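Local coordinates for protein c-di-GMP synthase (Capnocytophaga granulosa, PDB 6WT9) that makes the second messenger 3',3'-c-di-GMP from two GTP molecules for a CBASS antiphage defence that ends in death of the infected bacterial cell, at residues P54-K59 against M183-D188; E65-H70 against I176-K181; G84-N89 against G94-D99. One frame throughout, in Å; residues are numbered along the deposited sequence.

Contact 1 (P54-K59 against M183-D188)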
loop_
_atom_site.group_PDB
_atom_site.type_symbol
_atom_site.label_atom_id
_atom_site.label_comp_id
_atom_site.label_asym_id
_atom_site.label_seq_id
_atom_site.Cartn_x
_atom_site.Cartn_y
_atom_site.Cartn_z
ATOM N N PRO A 54 -13.054 2.938 7.649
ATOM C CA PRO A 54 -13.504 3.605 6.416
ATOM C C PRO A 54 -13.803 5.080 6.602
ATOM O O PRO A 54 -13.893 5.808 5.605
ATOM C CB PRO A 54 -14.764 2.819 6.027
ATOM C CG PRO A 54 -15.218 2.166 7.294
ATOM C CD PRO A 54 -13.969 1.861 8.065
ATOM N N GLU A 55 -13.962 5.544 7.845
ATOM C CA GLU A 55 -14.106 6.974 8.100
ATOM C C GLU A 55 -12.939 7.756 7.512
ATOM O O GLU A 55 -13.133 8.805 6.885
ATOM C CB GLU A 55 -14.212 7.223 9.605
ATOM C CG GLU A 55 -14.432 8.674 9.993
ATOM C CD GLU A 55 -15.900 9.036 10.102
ATOM O OE1 GLU A 55 -16.746 8.245 9.632
ATOM O OE2 GLU A 55 -16.208 10.108 10.665
ATOM N N TYR A 56 -11.715 7.255 7.696
ATOM C CA TYR A 56 -10.543 7.894 7.108
ATOM C C TYR A 56 -10.409 7.570 5.627
ATOM O O TYR A 56 -10.078 8.450 4.824
ATOM C CB TYR A 56 -9.278 7.460 7.847
ATOM C CG TYR A 56 -9.190 7.954 9.269
ATOM C CD1 TYR A 56 -8.808 9.259 9.544
ATOM C CD2 TYR A 56 -9.475 7.114 10.336
ATOM C CE1 TYR A 56 -8.723 9.718 10.842
ATOM C CE2 TYR A 56 -9.390 7.565 11.640
ATOM C CZ TYR A 56 -9.015 8.868 11.885
ATOM O OH TYR A 56 -8.928 9.327 13.178
ATOM N N THR A 57 -10.654 6.312 5.250
ATOM C CA THR A 57 -10.430 5.893 3.870
ATOM C C THR A 57 -11.371 6.611 2.909
ATOM O O THR A 57 -10.968 6.986 1.801
ATOM C CB THR A 57 -10.592 4.378 3.751
ATOM O OG1 THR A 57 -9.736 3.733 4.702
ATOM C CG2 THR A 57 -10.222 3.905 2.349
ATOM N N ASN A 58 -12.625 6.823 3.317
ATOM C CA ASN A 58 -13.576 7.499 2.439
ATOM C C ASN A 58 -13.167 8.943 2.182
ATOM O O ASN A 58 -13.374 9.463 1.080
ATOM C CB ASN A 58 -14.983 7.442 3.034
ATOM C CG ASN A 58 -15.538 6.036 3.075
ATOM O OD1 ASN A 58 -15.061 5.149 2.368
ATOM N ND2 ASN A 58 -16.556 5.823 3.904
ATOM N N LYS A 59 -12.584 9.608 3.183
ATOM C CA LYS A 59 -12.140 10.983 2.984
ATOM C C LYS A 59 -10.892 11.046 2.112
ATOM O O LYS A 59 -10.723 11.999 1.342
ATOM C CB LYS A 59 -11.890 11.659 4.331
ATOM C CG LYS A 59 -13.100 11.642 5.252
ATOM C CD LYS A 59 -12.862 12.443 6.523
ATOM C CE LYS A 59 -12.837 13.938 6.245
ATOM N NZ LYS A 59 -12.776 14.734 7.504
HETATM N N MSE A 183 -9.461 19.550 3.865
HETATM C CA MSE A 183 -9.644 18.182 4.335
HETATM C C MSE A 183 -8.407 17.634 5.034
HETATM O O MSE A 183 -8.479 16.624 5.731
HETATM C CB MSE A 183 -10.014 17.263 3.171
HETATM C CG MSE A 183 -11.205 17.726 2.357
HETATM SE SE MSE A 183 -11.699 16.414 1.006
HETATM C CE MSE A 183 -12.212 14.951 2.189
ATOM N N GLY A 184 -7.270 18.296 4.838
ATOM C CA GLY A 184 -6.022 17.803 5.388
ATOM C C GLY A 184 -5.541 16.513 4.762
ATOM O O GLY A 184 -4.953 15.676 5.455
ATOM N N ARG A 185 -5.778 16.327 3.465
ATOM C CA ARG A 185 -5.396 15.118 2.754
ATOM C C ARG A 185 -4.509 15.471 1.567
ATOM O O ARG A 185 -4.625 16.553 0.984
ATOM C CB ARG A 185 -6.629 14.345 2.265
ATOM C CG ARG A 185 -7.581 13.906 3.367
ATOM C CD ARG A 185 -6.917 12.933 4.329
ATOM N NE ARG A 185 -7.881 12.337 5.250
ATOM C CZ ARG A 185 -8.245 12.879 6.409
ATOM N NH1 ARG A 185 -7.724 14.035 6.796
ATOM N NH2 ARG A 185 -9.131 12.264 7.181
ATOM N N ASP A 186 -3.624 14.545 1.212
ATOM C CA ASP A 186 -2.726 14.707 0.080
ATOM C C ASP A 186 -3.139 13.788 -1.062
ATOM O O ASP A 186 -3.646 12.684 -0.843
ATOM C CB ASP A 186 -1.275 14.419 0.473
ATOM C CG ASP A 186 -0.661 15.537 1.293
ATOM O OD1 ASP A 186 -1.212 16.657 1.274
ATOM O OD2 ASP A 186 0.375 15.299 1.948
ATOM N N VAL A 187 -2.923 14.262 -2.285
ATOM C CA VAL A 187 -3.206 13.496 -3.495
ATOM C C VAL A 187 -2.030 13.659 -4.447
ATOM O O VAL A 187 -1.583 14.783 -4.704
ATOM C CB VAL A 187 -4.514 13.947 -4.179
ATOM C CG1 VAL A 187 -4.749 13.153 -5.458
ATOM C CG2 VAL A 187 -5.700 13.805 -3.235
ATOM N N ASP A 188 -1.525 12.544 -4.964
ATOM C CA ASP A 188 -0.521 12.557 -6.019
ATOM C C ASP A 188 -1.198 12.284 -7.356
ATOM O O ASP A 188 -2.089 11.436 -7.450
ATOM C CB ASP A 188 0.572 11.519 -5.758
ATOM C CG ASP A 188 1.424 11.860 -4.548
ATOM O OD1 ASP A 188 1.081 12.824 -3.832
ATOM O OD2 ASP A 188 2.439 11.169 -4.316
#
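The β-hairpin formed by strands 176-180 and 185-194 meets the first turns of helix 54-71 where K59 and Y56 of the helix touch M183 and R185. A G1 bulge follows the turn of this hairpin: G184 and R185 both face N180, and G184 has a positive phi, which glycine adopts readily. M183, a selenomethionine here, turns its terminal methyl back at chi3 (64°), which brings M183 CE to 3.4 Å from the backbone O of K59 and 3.9 Å from its CB. A long unbranched apolar chain suits this place, since it can follow the helix surface. R185 folds at chi2 (-63°) and brings its NH2 into the corner between the K59 chain and the edge of the Y56 ring. R185 NH2 lies 3.8 Å from K59 CD and 3.8 Å from Y56 CD1, close to the ring plane, with ring and guanidinium planes 30° apart. R185 NH1 makes a weak hydrogen bond to G184 O at 3.5 Å. The Y56 hydroxyl is hydrogen-bonded to the N18 side chain and to the backbone N of E20. The contact is van der Waals in kind, a methyl on a carbonyl oxygen and a guanidinium nitrogen against methylene and ring carbon. K59 NZ and R185 NH2 lie 4.4 Å apart, and the weak, long ion pair of R185 with E20 may offset these like charges in part.

Contact 2 (E65-H70 against I176-K181)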
loop_
_atom_site.group_PDB
_atom_site.type_symbol
_atom_site.label_atom_id
_atom_site.label_comp_id
_atom_site.label_asym_id
_atom_site.label_seq_id
_atom_site.Cartn_x
_atom_site.Cartn_y
_atom_site.Cartn_z
ATOM N N GLU A 65 -11.225 12.426 -5.432
ATOM C CA GLU A 65 -12.376 12.694 -6.287
ATOM C C GLU A 65 -12.486 14.178 -6.611
ATOM O O GLU A 65 -12.860 14.549 -7.730
ATOM C CB GLU A 65 -13.651 12.189 -5.611
ATOM C CG GLU A 65 -14.860 12.106 -6.526
ATOM C CD GLU A 65 -14.603 11.249 -7.748
ATOM O OE1 GLU A 65 -14.493 11.814 -8.856
ATOM O OE2 GLU A 65 -14.502 10.012 -7.600
ATOM N N LYS A 66 -12.159 15.042 -5.649
ATOM C CA LYS A 66 -12.178 16.478 -5.910
ATOM C C LYS A 66 -11.078 16.876 -6.886
ATOM O O LYS A 66 -11.279 17.761 -7.726
ATOM C CB LYS A 66 -12.042 17.254 -4.601
ATOM C CG LYS A 66 -13.255 17.152 -3.687
ATOM C CD LYS A 66 -13.021 17.911 -2.387
ATOM C CE LYS A 66 -14.222 17.817 -1.461
ATOM N NZ LYS A 66 -15.429 18.449 -2.062
ATOM N N VAL A 67 -9.907 16.240 -6.788
ATOM C CA VAL A 67 -8.851 16.484 -7.768
ATOM C C VAL A 67 -9.324 16.087 -9.159
ATOM O O VAL A 67 -9.073 16.794 -10.143
ATOM C CB VAL A 67 -7.567 15.732 -7.370
ATOM C CG1 VAL A 67 -6.497 15.900 -8.435
ATOM C CG2 VAL A 67 -7.063 16.226 -6.027
ATOM N N LYS A 68 -10.035 14.961 -9.258
ATOM C CA LYS A 68 -10.557 14.511 -10.544
ATOM C C LYS A 68 -11.502 15.540 -11.155
ATOM O O LYS A 68 -11.426 15.825 -12.356
ATOM C CB LYS A 68 -11.259 13.165 -10.369
ATOM C CG LYS A 68 -11.903 12.608 -11.624
ATOM C CD LYS A 68 -12.528 11.249 -11.347
ATOM C CE LYS A 68 -13.305 10.732 -12.547
ATOM N NZ LYS A 68 -13.921 9.402 -12.275
ATOM N N LEU A 69 -12.394 16.116 -10.342
ATOM C CA LEU A 69 -13.360 17.077 -10.869
ATOM C C LEU A 69 -12.674 18.348 -11.354
ATOM O O LEU A 69 -13.109 18.955 -12.339
ATOM C CB LEU A 69 -14.410 17.410 -9.810
ATOM C CG LEU A 69 -15.345 16.279 -9.375
ATOM C CD1 LEU A 69 -16.423 16.806 -8.438
ATOM C CD2 LEU A 69 -15.967 15.590 -10.582
ATOM N N HIS A 70 -11.608 18.774 -10.671
ATOM C CA HIS A 70 -10.873 19.950 -11.122
ATOM C C HIS A 70 -10.159 19.682 -12.441
ATOM O O HIS A 70 -10.121 20.552 -13.319
ATOM C CB HIS A 70 -9.876 20.395 -10.052
ATOM C CG HIS A 70 -10.508 21.101 -8.893
ATOM N ND1 HIS A 70 -11.131 22.325 -9.019
ATOM C CD2 HIS A 70 -10.611 20.758 -7.588
ATOM C CE1 HIS A 70 -11.594 22.704 -7.840
ATOM N NE2 HIS A 70 -11.291 21.771 -6.955
ATOM N N ILE A 176 2.475 15.062 -9.658
ATOM C CA ILE A 176 2.092 16.319 -9.027
ATOM C C ILE A 176 1.475 15.990 -7.678
ATOM O O ILE A 176 0.621 15.102 -7.581
ATOM C CB ILE A 176 1.101 17.108 -9.903
ATOM C CG1 ILE A 176 1.658 17.297 -11.315
ATOM C CG2 ILE A 176 0.780 18.456 -9.269
ATOM C CD1 ILE A 176 0.699 18.005 -12.252
ATOM N N LYS A 177 1.901 16.699 -6.636
ATOM C CA LYS A 177 1.404 16.474 -5.284
ATOM C C LYS A 177 0.660 17.715 -4.819
ATOM O O LYS A 177 1.221 18.816 -4.825
ATOM C CB LYS A 177 2.546 16.139 -4.321
ATOM C CG LYS A 177 2.077 15.751 -2.927
ATOM C CD LYS A 177 3.230 15.281 -2.056
ATOM C CE LYS A 177 2.725 14.669 -0.758
ATOM N NZ LYS A 177 1.874 13.469 -1.003
ATOM N N ILE A 178 -0.599 17.538 -4.418
ATOM C CA ILE A 178 -1.418 18.635 -3.928
ATOM C C ILE A 178 -1.826 18.338 -2.493
ATOM O O ILE A 178 -1.791 17.195 -2.029
ATOM C CB ILE A 178 -2.665 18.885 -4.807
ATOM C CG1 ILE A 178 -3.654 17.717 -4.707
ATOM C CG2 ILE A 178 -2.259 19.132 -6.253
ATOM C CD1 ILE A 178 -4.818 17.961 -3.750
ATOM N N THR A 179 -2.230 19.394 -1.793
ATOM C CA THR A 179 -2.740 19.289 -0.433
ATOM C C THR A 179 -4.087 19.990 -0.370
ATOM O O THR A 179 -4.174 21.196 -0.622
ATOM C CB THR A 179 -1.770 19.905 0.579
ATOM O OG1 THR A 179 -0.548 19.155 0.589
ATOM C CG2 THR A 179 -2.379 19.899 1.975
ATOM N N ASN A 180 -5.133 19.233 -0.057
ATOM C CA ASN A 180 -6.450 19.804 0.208
ATOM C C ASN A 180 -6.437 20.303 1.647
ATOM O O ASN A 180 -6.623 19.527 2.587
ATOM C CB ASN A 180 -7.543 18.767 -0.025
ATOM C CG ASN A 180 -8.940 19.370 -0.024
ATOM O OD1 ASN A 180 -9.260 20.228 0.799
ATOM N ND2 ASN A 180 -9.779 18.918 -0.949
ATOM N N LYS A 181 -6.200 21.606 1.826
ATOM C CA LYS A 181 -6.084 22.155 3.172
ATOM C C LYS A 181 -7.406 22.091 3.927
ATOM O O LYS A 181 -7.410 22.049 5.163
ATOM C CB LYS A 181 -5.575 23.596 3.116
ATOM C CG LYS A 181 -4.225 23.748 2.436
ATOM C CD LYS A 181 -3.576 25.082 2.775
ATOM C CE LYS A 181 -4.480 26.250 2.425
ATOM N NZ LYS A 181 -3.839 27.557 2.745
#
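V67 lays its CG2 methyl over the outer end of I178, with V67 CG2 3.6 Å from I178 CD1 and 3.9 Å from I178 CG1. The two side chains slide past one another in opposite directions, so CG2 of V67 lies against both the terminal methyl and the methylene of I178. I178 reaches the helix through an unusual conformation: CG1 sits between the backbone N and the carbonyl carbon (chi1 68°), and chi2, at 99°, is away from a staggered value. Branched aliphatic residues suit both positions, since V67 also rests on V187 and I189 of the next strand, and Y165 touches V67 and I178 alike. Helix 54-71 packs on one face of the β-sheet. It covers strands 176-180 and 185-194, the two arms of a hairpin in the mixed sheet of the nucleotidyltransferase fold, and the CA atoms of V67 and I178 are 8.6 Å apart. The residue before V67, K66, crosses N180 at about a right angle, K66 CD lying 3.7 Å from N180 ND2; N180 is two residues beyond I178, toward the hairpin turn. The lysine is extended as far as CE, so an apolar methylene meets the amide while the amine bends off at chi4 (-63°). N180 OD1 accepts a hydrogen bond from M183 N, three residues further on.

Contact 3 (G84-N89 against G94-D99)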
loop_
_atom_site.group_PDB
_atom_site.type_symbol
_atom_site.label_atom_id
_atom_site.label_comp_id
_atom_site.label_asym_id
_atom_site.label_seq_id
_atom_site.Cartn_x
_atom_site.Cartn_y
_atom_site.Cartn_z
ATOM N N GLY A 84 -2.665 2.795 -5.209
ATOM C CA GLY A 84 -2.192 3.022 -3.856
ATOM C C GLY A 84 -2.755 2.001 -2.887
ATOM O O GLY A 84 -3.659 1.230 -3.196
ATOM N N SER A 85 -2.185 2.023 -1.678
ATOM C CA SER A 85 -2.611 1.097 -0.633
ATOM C C SER A 85 -4.088 1.263 -0.293
ATOM O O SER A 85 -4.735 0.304 0.146
ATOM C CB SER A 85 -1.754 1.300 0.617
ATOM O OG SER A 85 -0.383 1.084 0.335
ATOM N N VAL A 86 -4.634 2.466 -0.485
ATOM C CA VAL A 86 -6.045 2.706 -0.189
ATOM C C VAL A 86 -6.935 1.807 -1.039
ATOM O O VAL A 86 -7.948 1.280 -0.562
ATOM C CB VAL A 86 -6.379 4.197 -0.391
ATOM C CG1 VAL A 86 -7.883 4.415 -0.463
ATOM C CG2 VAL A 86 -5.779 5.025 0.733
HETATM N N MSE A 87 -6.563 1.601 -2.298
HETATM C CA MSE A 87 -7.370 0.804 -3.216
HETATM C C MSE A 87 -7.389 -0.686 -2.862
HETATM O O MSE A 87 -8.269 -1.422 -3.309
HETATM C CB MSE A 87 -6.871 0.994 -4.648
HETATM C CG MSE A 87 -6.969 2.429 -5.132
HETATM SE SE MSE A 87 -8.748 3.164 -4.815
HETATM C CE MSE A 87 -9.775 1.923 -5.911
ATOM N N THR A 88 -6.417 -1.131 -2.066
ATOM C CA THR A 88 -6.423 -2.482 -1.522
ATOM C C THR A 88 -6.693 -2.511 -0.025
ATOM O O THR A 88 -6.645 -3.588 0.576
ATOM C CB THR A 88 -5.093 -3.193 -1.811
ATOM O OG1 THR A 88 -3.999 -2.348 -1.433
ATOM C CG2 THR A 88 -4.980 -3.544 -3.287
ATOM N N ASN A 89 -6.968 -1.360 0.589
ATOM C CA ASN A 89 -7.238 -1.275 2.025
ATOM C C ASN A 89 -6.111 -1.914 2.836
ATOM O O ASN A 89 -6.332 -2.538 3.876
ATOM C CB ASN A 89 -8.594 -1.901 2.364
ATOM C CG ASN A 89 -9.089 -1.515 3.745
ATOM O OD1 ASN A 89 -8.719 -0.469 4.280
ATOM N ND2 ASN A 89 -9.927 -2.361 4.332
ATOM N N GLY A 94 -4.147 6.523 9.071
ATOM C CA GLY A 94 -5.440 7.152 8.853
ATOM C C GLY A 94 -5.368 8.283 7.846
ATOM O O GLY A 94 -6.290 8.482 7.052
ATOM N N TYR A 95 -4.271 9.034 7.861
ATOM C CA TYR A 95 -4.045 10.111 6.897
ATOM C C TYR A 95 -3.338 9.591 5.651
ATOM O O TYR A 95 -2.355 10.159 5.179
ATOM C CB TYR A 95 -3.251 11.236 7.550
ATOM C CG TYR A 95 -4.036 12.030 8.568
ATOM C CD1 TYR A 95 -5.422 12.108 8.496
ATOM C CD2 TYR A 95 -3.393 12.700 9.600
ATOM C CE1 TYR A 95 -6.145 12.832 9.424
ATOM C CE2 TYR A 95 -4.107 13.430 10.533
ATOM C CZ TYR A 95 -5.482 13.491 10.441
ATOM O OH TYR A 95 -6.198 14.215 11.366
ATOM N N SER A 96 -3.847 8.485 5.116
ATOM C CA SER A 96 -3.251 7.878 3.937
ATOM C C SER A 96 -3.554 8.716 2.702
ATOM O O SER A 96 -4.705 9.089 2.457
ATOM C CB SER A 96 -3.777 6.456 3.754
ATOM O OG SER A 96 -3.217 5.846 2.605
ATOM N N ASP A 97 -2.519 9.017 1.926
ATOM C CA ASP A 97 -2.717 9.713 0.667
ATOM C C ASP A 97 -3.211 8.731 -0.392
ATOM O O ASP A 97 -3.336 7.525 -0.159
ATOM C CB ASP A 97 -1.431 10.409 0.230
ATOM C CG ASP A 97 -0.233 9.482 0.239
ATOM O OD1 ASP A 97 -0.203 8.532 -0.571
ATOM O OD2 ASP A 97 0.684 9.709 1.056
ATOM N N ILE A 98 -3.503 9.257 -1.578
ATOM C CA ILE A 98 -4.000 8.456 -2.686
ATOM C C ILE A 98 -3.371 8.980 -3.969
ATOM O O ILE A 98 -3.040 10.164 -4.082
ATOM C CB ILE A 98 -5.546 8.482 -2.760
ATOM C CG1 ILE A 98 -6.070 7.427 -3.734
ATOM C CG2 ILE A 98 -6.045 9.868 -3.144
ATOM C CD1 ILE A 98 -7.562 7.194 -3.628
ATOM N N ASP A 99 -3.183 8.083 -4.931
ATOM C CA ASP A 99 -2.615 8.434 -6.223
ATOM C C ASP A 99 -3.712 8.419 -7.277
ATOM O O ASP A 99 -4.467 7.445 -7.383
ATOM C CB ASP A 99 -1.486 7.478 -6.612
ATOM C CG ASP A 99 -0.206 7.738 -5.839
ATOM O OD1 ASP A 99 -0.254 8.471 -4.828
ATOM O OD2 ASP A 99 0.853 7.216 -6.247
HETATM O O HOH W 1 -2.561 4.987 -0.667
#
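V86 and I98 bury the most surface here: V86 follows the GS pair G84-S85, and I98 is the middle residue of the D97-D99 DxD element, both marks of the nucleotidyltransferase fold. V86 stands on a weakly bonded helical turn, 85-88, and spreads its two methyls over different neighbours. V86 CG2 presses on S96 OG at 3.3 Å and on the backbone O of D97 at 3.6 Å, while V86 CG1 faces I98 CD1 at 4.2 Å. M87, a selenomethionine here, adds its SE at 4.4 Å from the same I98 CD1. A branched aliphatic residue suits V86 because it can fill both directions from one β-carbon. S96, with OG anti to the backbone N (chi1 180°), sends its hydroxyl to D97 O over 3.2 Å, in the carbonyl plane on a lone pair (C=O...donor angle 132°). That carbonyl accepts a second bond, from a water 2.7 Å from D97 O that itself accepts from V86 N and so ties the turn to the chain leading into strand 98-104. G84 lets the backbone run close to I98 and D99, where a β-carbon would also strike the carbonyl O of the residue before. After the turn, N89 ends it in a Schellman motif. Helix 228-241 covers M87 and T88, Y82 of the antiparallel strand 78-83 touches M87 and I98, and I98 rests on V187 of strand 185-194.

How the contacts relate
The three contacts share one sheet, and contacts 1 and 2 share helix 54-71 as its cover. Contact 2 lies 11 Å from contact 1 (centres), and the hairpin joins them through R185 O and N180 N, 2.9 Å apart. Contact 3 is 8 Å from contact 1 (centres): strands 98-104 and 185-194 run parallel there, with D188 N 3.0 Å from I98 O. This pairing sets D188 beside D99, with D188 CB 3.3 Å from D99 OD1. Acids corresponding to D97, D99 and D188 probably hold magnesium ions, as in related enzymes, so contact 3 probably frames the active site. Contact 2, centred about 14 Å from contact 3, packs the sheet further off.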